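Local coordinates for inositol-3-phosphate synthase (Caenorhabditis elegans, PDB 1VKO), which is a tetrameric synthase of the Rossmann-fold superfamily that holds nicotinamide-adenine-dinucleotide next to a parallel beta sheet, at residues 90-95 with 443-448. Sequence-based numbering, arbitrary orientation.
Sequences STAVGS and LASPLI. With NAD (nicotinamide-adenine-dinucleotide), chain G.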
ATOM      1  N   SER A  90     -25.583  17.105   9.489  1.00 21.27           N
ATOM      2  CA  SER A  90     -25.457  18.501   9.029  1.00 22.25           C
ATOM      3  C   SER A  90     -25.042  18.510   7.553  1.00 25.69           C
ATOM      4  O   SER A  90     -25.369  19.415   6.793  1.00 25.59           O
ATOM      5  CB  SER A  90     -24.443  19.263   9.873  1.00 20.94           C
ATOM      6  OG  SER A  90     -23.162  18.644   9.789  1.00 24.69           O
ATOM      7  N   THR A  91     -24.335  17.468   7.142  1.00 25.27           N
ATOM      8  CA  THR A  91     -23.925  17.342   5.752  1.00 24.77           C
ATOM      9  C   THR A  91     -25.083  16.970   4.841  1.00 26.67           C
ATOM     10  O   THR A  91     -25.199  17.526   3.755  1.00 29.63           O
ATOM     11  CB  THR A  91     -22.783  16.311   5.630  1.00 23.85           C
ATOM     12  OG1 THR A  91     -21.621  16.844   6.269  1.00 24.00           O
ATOM     13  CG2 THR A  91     -22.364  16.144   4.178  1.00 10.72           C
ATOM     14  N   ALA A  92     -25.891  15.997   5.271  1.00 23.87           N
ATOM     15  CA  ALA A  92     -27.103  15.608   4.592  1.00 23.51           C
ATOM     16  C   ALA A  92     -27.950  16.834   4.309  1.00 24.37           C
ATOM     17  O   ALA A  92     -28.389  17.034   3.188  1.00 24.18           O
ATOM     18  CB  ALA A  92     -27.876  14.608   5.434  1.00 21.47           C
ATOM     19  N   VAL A  93     -28.135  17.677   5.326  1.00 25.14           N
ATOM     20  CA  VAL A  93     -28.953  18.894   5.192  1.00 24.41           C
ATOM     21  C   VAL A  93     -28.230  19.895   4.285  1.00 23.42           C
ATOM     22  O   VAL A  93     -28.803  20.402   3.332  1.00 22.99           O
ATOM     23  CB  VAL A  93     -29.283  19.544   6.581  1.00 24.65           C
ATOM     24  CG1 VAL A  93     -30.197  20.767   6.443  1.00 22.42           C
ATOM     25  CG2 VAL A  93     -29.918  18.562   7.505  1.00 22.27           C
ATOM     26  N   GLY A  94     -26.961  20.153   4.577  1.00 23.57           N
ATOM     27  CA  GLY A  94     -26.163  21.098   3.808  1.00 24.01           C
ATOM     28  C   GLY A  94     -26.199  20.859   2.315  1.00 25.57           C
ATOM     29  O   GLY A  94     -26.455  21.780   1.533  1.00 26.60           O
ATOM     30  N   SER A  95     -25.941  19.613   1.921  1.00 25.34           N
ATOM     31  CA  SER A  95     -25.876  19.221   0.519  1.00 25.26           C
ATOM     32  C   SER A  95     -27.191  19.319  -0.245  1.00 26.51           C
ATOM     33  O   SER A  95     -27.169  19.571  -1.466  1.00 29.91           O
ATOM     34  CB  SER A  95     -25.309  17.812   0.379  1.00 23.63           C
ATOM     35  OG  SER A  95     -24.057  17.701   1.031  1.00 33.53           O
ATOM     36  N   LEU A 443     -19.400   9.856   2.113  1.00 40.37           N
ATOM     37  CA  LEU A 443     -19.868   8.536   1.762  1.00 35.61           C
ATOM     38  C   LEU A 443     -21.275   8.291   2.330  1.00 30.08           C
ATOM     39  O   LEU A 443     -22.143   7.797   1.604  1.00 32.39           O
ATOM     40  CB  LEU A 443     -18.849   7.457   2.175  1.00 35.99           C
ATOM     41  CG  LEU A 443     -17.656   7.243   1.219  1.00 43.04           C
ATOM     42  CD1 LEU A 443     -16.537   6.385   1.823  1.00 38.80           C
ATOM     43  CD2 LEU A 443     -18.095   6.646  -0.119  1.00 38.76           C
ATOM     44  N   ALA A 444     -21.501   8.677   3.594  1.00 23.23           N
ATOM     45  CA  ALA A 444     -22.728   8.353   4.369  1.00 20.89           C
ATOM     46  C   ALA A 444     -24.013   9.051   3.962  1.00 26.21           C
ATOM     47  O   ALA A 444     -25.055   8.383   3.871  1.00 26.78           O
ATOM     48  CB  ALA A 444     -22.498   8.604   5.823  1.00 18.12           C
ATOM     49  N   SER A 445     -23.947  10.389   3.787  1.00 25.10           N
ATOM     50  CA  SER A 445     -25.120  11.226   3.457  1.00 24.63           C
ATOM     51  C   SER A 445     -25.868  10.740   2.243  1.00 24.49           C
ATOM     52  O   SER A 445     -27.025  10.440   2.365  1.00 28.68           O
ATOM     53  CB  SER A 445     -24.754  12.706   3.232  1.00 23.98           C
ATOM     54  OG  SER A 445     -23.839  13.159   4.202  1.00 21.73           O
ATOM     55  N   PRO A 446     -25.241  10.606   1.081  1.00 27.12           N
ATOM     56  CA  PRO A 446     -25.983  10.108  -0.064  1.00 29.38           C
ATOM     57  C   PRO A 446     -26.792   8.846   0.297  1.00 30.88           C
ATOM     58  O   PRO A 446     -27.893   8.660  -0.253  1.00 33.76           O
ATOM     59  CB  PRO A 446     -24.892   9.773  -1.098  1.00 30.12           C
ATOM     60  CG  PRO A 446     -23.595   9.944  -0.412  1.00 24.33           C
ATOM     61  CD  PRO A 446     -23.820  10.829   0.757  1.00 27.42           C
ATOM     62  N   LEU A 447     -26.275   8.023   1.228  1.00 26.03           N
ATOM     63  CA  LEU A 447     -26.934   6.777   1.635  1.00 25.20           C
ATOM     64  C   LEU A 447     -28.125   7.087   2.516  1.00 24.93           C
ATOM     65  O   LEU A 447     -29.102   6.343   2.570  1.00 27.27           O
ATOM     66  CB  LEU A 447     -25.964   5.853   2.384  1.00 25.34           C
ATOM     67  CG  LEU A 447     -25.067   4.838   1.659  1.00 34.10           C
ATOM     68  CD1 LEU A 447     -24.341   5.411   0.471  1.00 44.78           C
ATOM     69  CD2 LEU A 447     -24.060   4.239   2.632  1.00 31.67           C
ATOM     70  N   ILE A 448     -28.043   8.189   3.231  1.00 23.09           N
ATOM     71  CA  ILE A 448     -29.182   8.631   3.963  1.00 20.90           C
ATOM     72  C   ILE A 448     -30.252   9.030   2.947  1.00 21.87           C
ATOM     73  O   ILE A 448     -31.416   8.696   3.140  1.00 21.69           O
ATOM     74  CB  ILE A 448     -28.841   9.783   4.889  1.00 21.94           C
ATOM     75  CG1 ILE A 448     -28.042   9.270   6.101  1.00 17.31           C
ATOM     76  CG2 ILE A 448     -30.154  10.475   5.341  1.00 21.69           C
ATOM     77  CD1 ILE A 448     -27.379  10.349   6.896  1.00 22.36           C
TER
HETATM   78  PA  NAD G 601     -21.358  12.378  14.760  1.00 25.23           P
HETATM   79  O1A NAD G 601     -20.832  12.377  16.115  1.00 15.07           O
HETATM   80  O2A NAD G 601     -20.747  13.493  14.018  1.00 18.41           O
HETATM   81  O5B NAD G 601     -22.938  12.463  14.867  1.00 28.60           O
HETATM   82  C5B NAD G 601     -23.590  12.056  16.032  1.00 24.71           C
HETATM   83  C4B NAD G 601     -24.526  13.177  16.444  1.00 16.86           C
HETATM   84  O4B NAD G 601     -25.615  12.612  17.139  1.00 27.42           O
HETATM   85  C3B NAD G 601     -23.874  14.153  17.383  1.00 19.58           C
HETATM   86  O3B NAD G 601     -24.434  15.406  17.025  1.00 17.06           O
HETATM   87  C2B NAD G 601     -24.410  13.833  18.750  1.00 17.79           C
HETATM   88  O2B NAD G 601     -24.698  15.103  19.332  1.00 24.24           O
HETATM   89  C1B NAD G 601     -25.737  13.157  18.420  1.00 17.26           C
HETATM   90  N9A NAD G 601     -26.350  12.215  19.390  1.00 16.04           N
HETATM   91  C8A NAD G 601     -25.770  11.300  20.216  1.00 29.17           C
HETATM   92  N7A NAD G 601     -26.746  10.694  20.929  1.00 22.19           N
HETATM   93  C5A NAD G 601     -27.952  11.189  20.596  1.00 27.77           C
HETATM   94  C6A NAD G 601     -29.265  10.956  21.040  1.00 32.19           C
HETATM   95  N6A NAD G 601     -29.572  10.108  22.036  1.00 28.02           N
HETATM   96  N1A NAD G 601     -30.286  11.684  20.485  1.00 14.67           N
HETATM   97  C2A NAD G 601     -30.031  12.638  19.544  1.00 25.60           C
HETATM   98  N3A NAD G 601     -28.750  12.876  19.161  1.00 14.80           N
HETATM   99  C4A NAD G 601     -27.711  12.169  19.654  1.00 27.36           C
HETATM  100  O3  NAD G 601     -21.120  10.958  14.014  1.00 18.80           O
HETATM  101  PN  NAD G 601     -21.478  10.798  12.471  1.00 17.82           P
HETATM  102  O1N NAD G 601     -22.518  11.813  12.156  1.00 34.71           O
HETATM  103  O2N NAD G 601     -20.217  10.810  11.725  1.00 16.31           O
HETATM  104  O5D NAD G 601     -22.261   9.384  12.341  1.00 21.97           O
HETATM  105  C5D NAD G 601     -23.311   9.047  13.230  1.00 24.86           C
HETATM  106  C4D NAD G 601     -23.590   7.536  13.339  1.00 24.67           C
HETATM  107  O4D NAD G 601     -23.653   6.955  12.059  1.00 27.08           O
HETATM  108  C3D NAD G 601     -22.526   6.755  14.120  1.00 23.94           C
HETATM  109  O3D NAD G 601     -23.169   5.802  14.919  1.00 29.51           O
HETATM  110  C2D NAD G 601     -21.825   5.957  13.051  1.00 31.80           C
HETATM  111  O2D NAD G 601     -21.311   4.702  13.466  1.00 36.09           O
HETATM  112  C1D NAD G 601     -22.947   5.733  12.075  1.00 28.92           C
HETATM  113  N1N NAD G 601     -22.306   5.342  10.825  1.00 25.40           N
HETATM  114  C2N NAD G 601     -21.474   6.209  10.188  1.00 13.40           C
HETATM  115  C3N NAD G 601     -20.858   5.804   9.025  1.00 19.34           C
HETATM  116  C7N NAD G 601     -20.286   6.884   8.187  1.00 25.56           C
HETATM  117  O7N NAD G 601     -20.347   8.182   8.749  1.00 31.73           O
HETATM  118  N7N NAD G 601     -19.782   6.601   6.979  1.00 25.15           N
HETATM  119  C4N NAD G 601     -21.091   4.525   8.483  1.00 16.31           C
HETATM  120  C5N NAD G 601     -21.923   3.656   9.155  1.00 15.55           C
HETATM  121  C6N NAD G 601     -22.531   4.074  10.349  1.00 18.21           C
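S445 lies over one face of the T91–A92 peptide plane, its OG above A92 N at 3.7 Å but with no hydrogen bond between them. On that same face S95 OG comes to T91 O, 3.0 Å away and tilted 34° from the carbonyl plane, while S95 N takes the same oxygen from the opposite face. A second flat group, the carboxamide of NAD, has the A444 methyl over its face, CB standing 3.6 Å from N7N. Helix 87-100 is the first helix of the Rossmann-type fold, following strand 77-82 and the glycine-rich turn where N87 N bonds the dinucleotide; helix 440-458 packs across it with small residues, bringing the CB atoms of A92 and S445 to 4.3 Å. With chi1 at -68°, T91 OG1 sits beside the backbone N and turns back to N87 O, which puts CG2 anti to that N and 3.3 Å from S445 OG. S445 OG, beside its own backbone N, likewise bonds back to S441 O, so the hydroxyl is satisfied within its helix and meets T91 only by packing. P446 kinks that helix. F425 of the second subunit packs on S445, P446 and S95.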